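Side-chain contact in hypothetical protein AGR_L_1239 (Agrobacterium tumefaciens str. C58, PDB 1VQS), which is of unknown function but belongs to the NIPSNAP family and adopts a ferredoxin-like fold of the dimeric alpha-beta barrel clan: residues Leu72-Arg75 with Ala76-Ala80. Numbering follows the deposited sequence.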
ATOM      1  N   LEU B  72      18.601  -5.266  21.934  1.00 21.43           N
ATOM      2  CA  LEU B  72      18.242  -6.091  20.824  1.00 20.75           C
ATOM      3  C   LEU B  72      19.018  -7.389  20.790  1.00 18.30           C
ATOM      4  O   LEU B  72      18.503  -8.374  20.252  1.00 19.68           O
ATOM      5  CB  LEU B  72      18.332  -5.336  19.497  1.00 21.87           C
ATOM      6  CG  LEU B  72      17.355  -4.142  19.443  1.00 23.17           C
ATOM      7  CD1 LEU B  72      17.452  -3.414  18.114  1.00 28.30           C
ATOM      8  CD2 LEU B  72      15.917  -4.537  19.678  1.00 22.37           C
ATOM      9  N   ASP B  73      20.215  -7.423  21.348  1.00 19.85           N
ATOM     10  CA  ASP B  73      20.913  -8.713  21.423  1.00 20.35           C
ATOM     11  C   ASP B  73      20.201  -9.648  22.404  1.00 19.99           C
ATOM     12  O   ASP B  73      20.115 -10.865  22.172  1.00 20.88           O
ATOM     13  CB  ASP B  73      22.393  -8.570  21.767  1.00 21.59           C
ATOM     14  CG  ASP B  73      23.207  -7.926  20.621  1.00 24.42           C
ATOM     15  OD1 ASP B  73      22.604  -7.528  19.625  1.00 28.84           O
ATOM     16  OD2 ASP B  73      24.435  -7.810  20.761  1.00 31.41           O
ATOM     17  N   ASP B  74      19.677  -9.091  23.494  1.00 19.49           N
ATOM     18  CA  ASP B  74      18.902  -9.893  24.426  1.00 19.51           C
ATOM     19  C   ASP B  74      17.606 -10.357  23.775  1.00 19.90           C
ATOM     20  O   ASP B  74      17.203 -11.522  23.917  1.00 20.22           O
ATOM     21  CB  ASP B  74      18.620  -9.145  25.731  1.00 21.03           C
ATOM     22  CG  ASP B  74      18.020 -10.062  26.802  1.00 21.88           C
ATOM     23  OD1 ASP B  74      18.603 -11.117  27.103  1.00 23.07           O
ATOM     24  OD2 ASP B  74      16.952  -9.729  27.302  1.00 22.92           O
ATOM     25  N   ARG B  75      16.945  -9.471  23.037  1.00 18.98           N
ATOM     26  CA  ARG B  75      15.774  -9.907  22.270  1.00 19.76           C
ATOM     27  C   ARG B  75      16.124 -11.109  21.399  1.00 19.26           C
ATOM     28  O   ARG B  75      15.383 -12.071  21.304  1.00 21.34           O
ATOM     29  CB  ARG B  75      15.255  -8.773  21.375  1.00 20.03           C
ATOM     30  CG  ARG B  75      14.202  -9.204  20.368  1.00 20.17           C
ATOM     31  CD  ARG B  75      13.811  -8.035  19.452  1.00 22.16           C
ATOM     32  NE  ARG B  75      12.789  -8.538  18.546  1.00 20.73           N
ATOM     33  CZ  ARG B  75      13.017  -9.289  17.475  1.00 22.62           C
ATOM     34  NH1 ARG B  75      14.255  -9.523  17.067  1.00 24.36           N
ATOM     35  NH2 ARG B  75      11.998  -9.767  16.786  1.00 24.25           N
ATOM     36  N   ALA B  76      17.244 -11.004  20.699  1.00 20.43           N
ATOM     37  CA  ALA B  76      17.627 -12.076  19.781  1.00 20.74           C
ATOM     38  C   ALA B  76      17.818 -13.414  20.507  1.00 20.72           C
ATOM     39  O   ALA B  76      17.376 -14.459  20.037  1.00 21.62           O
ATOM     40  CB  ALA B  76      18.882 -11.696  19.040  1.00 23.01           C
ATOM     41  N   GLU B  77      18.457 -13.370  21.657  1.00 20.03           N
ATOM     42  CA  GLU B  77      18.733 -14.586  22.412  1.00 20.82           C
ATOM     43  C   GLU B  77      17.415 -15.195  22.906  1.00 20.89           C
ATOM     44  O   GLU B  77      17.219 -16.417  22.866  1.00 21.77           O
ATOM     45  CB  GLU B  77      19.639 -14.239  23.567  1.00 21.27           C
ATOM     46  CG  GLU B  77      21.038 -13.847  23.079  1.00 24.10           C
ATOM     47  CD  GLU B  77      21.859 -13.101  24.101  1.00 33.97           C
ATOM     48  OE1 GLU B  77      21.507 -13.149  25.300  1.00 34.04           O
ATOM     49  OE2 GLU B  77      22.873 -12.472  23.693  1.00 45.21           O
ATOM     50  N   ARG B  78      16.502 -14.323  23.342  1.00 19.91           N
ATOM     51  CA  ARG B  78      15.176 -14.766  23.815  1.00 19.57           C
ATOM     52  C   ARG B  78      14.361 -15.399  22.700  1.00 21.16           C
ATOM     53  O   ARG B  78      13.724 -16.451  22.900  1.00 21.35           O
ATOM     54  CB  ARG B  78      14.415 -13.599  24.481  1.00 18.68           C
ATOM     55  CG  ARG B  78      14.972 -13.175  25.820  1.00 19.14           C
ATOM     56  CD  ARG B  78      14.343 -11.904  26.294  1.00 18.88           C
ATOM     57  NE  ARG B  78      14.758 -11.526  27.647  1.00 18.39           N
ATOM     58  CZ  ARG B  78      14.209 -11.990  28.771  1.00 18.73           C
ATOM     59  NH1 ARG B  78      13.218 -12.866  28.730  1.00 18.10           N
ATOM     60  NH2 ARG B  78      14.667 -11.584  29.941  1.00 20.95           N
ATOM     61  N   ARG B  79      14.338 -14.770  21.527  1.00 19.90           N
ATOM     62  CA  ARG B  79      13.573 -15.344  20.427  1.00 22.93           C
ATOM     63  C   ARG B  79      14.169 -16.662  19.956  1.00 21.61           C
ATOM     64  O   ARG B  79      13.426 -17.539  19.525  1.00 22.13           O
ATOM     65  CB  ARG B  79      13.477 -14.349  19.282  1.00 23.25           C
ATOM     66  CG  ARG B  79      12.633 -13.150  19.655  1.00 28.53           C
ATOM     67  CD  ARG B  79      11.931 -12.451  18.518  1.00 31.40           C
ATOM     68  NE  ARG B  79      11.159 -13.349  17.653  1.00 29.41           N
ATOM     69  CZ  ARG B  79       9.864 -13.662  17.777  1.00 27.57           C
ATOM     70  NH1 ARG B  79       9.082 -13.178  18.730  1.00 29.15           N
ATOM     71  NH2 ARG B  79       9.337 -14.501  16.904  1.00 31.81           N
ATOM     72  N   ALA B  80      15.489 -16.785  19.989  1.00 21.84           N
ATOM     73  CA  ALA B  80      16.118 -18.055  19.605  1.00 20.18           C
ATOM     74  C   ALA B  80      15.646 -19.158  20.545  1.00 22.39           C
ATOM     75  O   ALA B  80      15.332 -20.259  20.112  1.00 21.32           O
ATOM     76  CB  ALA B  80      17.612 -17.954  19.610  1.00 21.44           C
TER
HETATM   77  O   HOH W   1      17.322  -9.973  30.060  1.00 17.82           O
HETATM   78  O   HOH W   2      21.305 -11.242  26.936  1.00 39.79           O
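Asp74 and Arg78 stand one turn apart in the first turns of helix 72-84, where the carbonyls of Leu72, Asp73, Asp74 and Arg75 each accept the amide four residues on. The side chains of Asp74 and Arg78 use the same i to i+4 spacing in a salt bridge: Arg78 NE donates a hydrogen bond to Asp74 OD2 (2.9 Å, 161° at the hydrogen). That oxygen lies in the guanidinium plane, yet is itself met from above the carboxylate, the two flat groups being nearly perpendicular (88°). Asp74 carries its carboxylate there with CG anti to the backbone N (chi1 -170°). A water closes the pair into a ring, donating to OD2 and accepting from Arg78 NH2, while Arg78 NH1 reaches the His45 carbonyl. A second water donates to both Asp74 OD1 and Glu77 OE1. Further round, Arg79 CD lies over one face of the Arg75 guanidinium, offset toward its rim and 3.2 Å from Arg75 NH2, which is 3.8 Å from Arg79 NE. Glu16 and Glu56 of a third subunit pair with Arg75 and probably offset its charge; the second water and Arg78 probably ease the Asp74-Glu77 approach, while the salt bridge ties successive helical turns together.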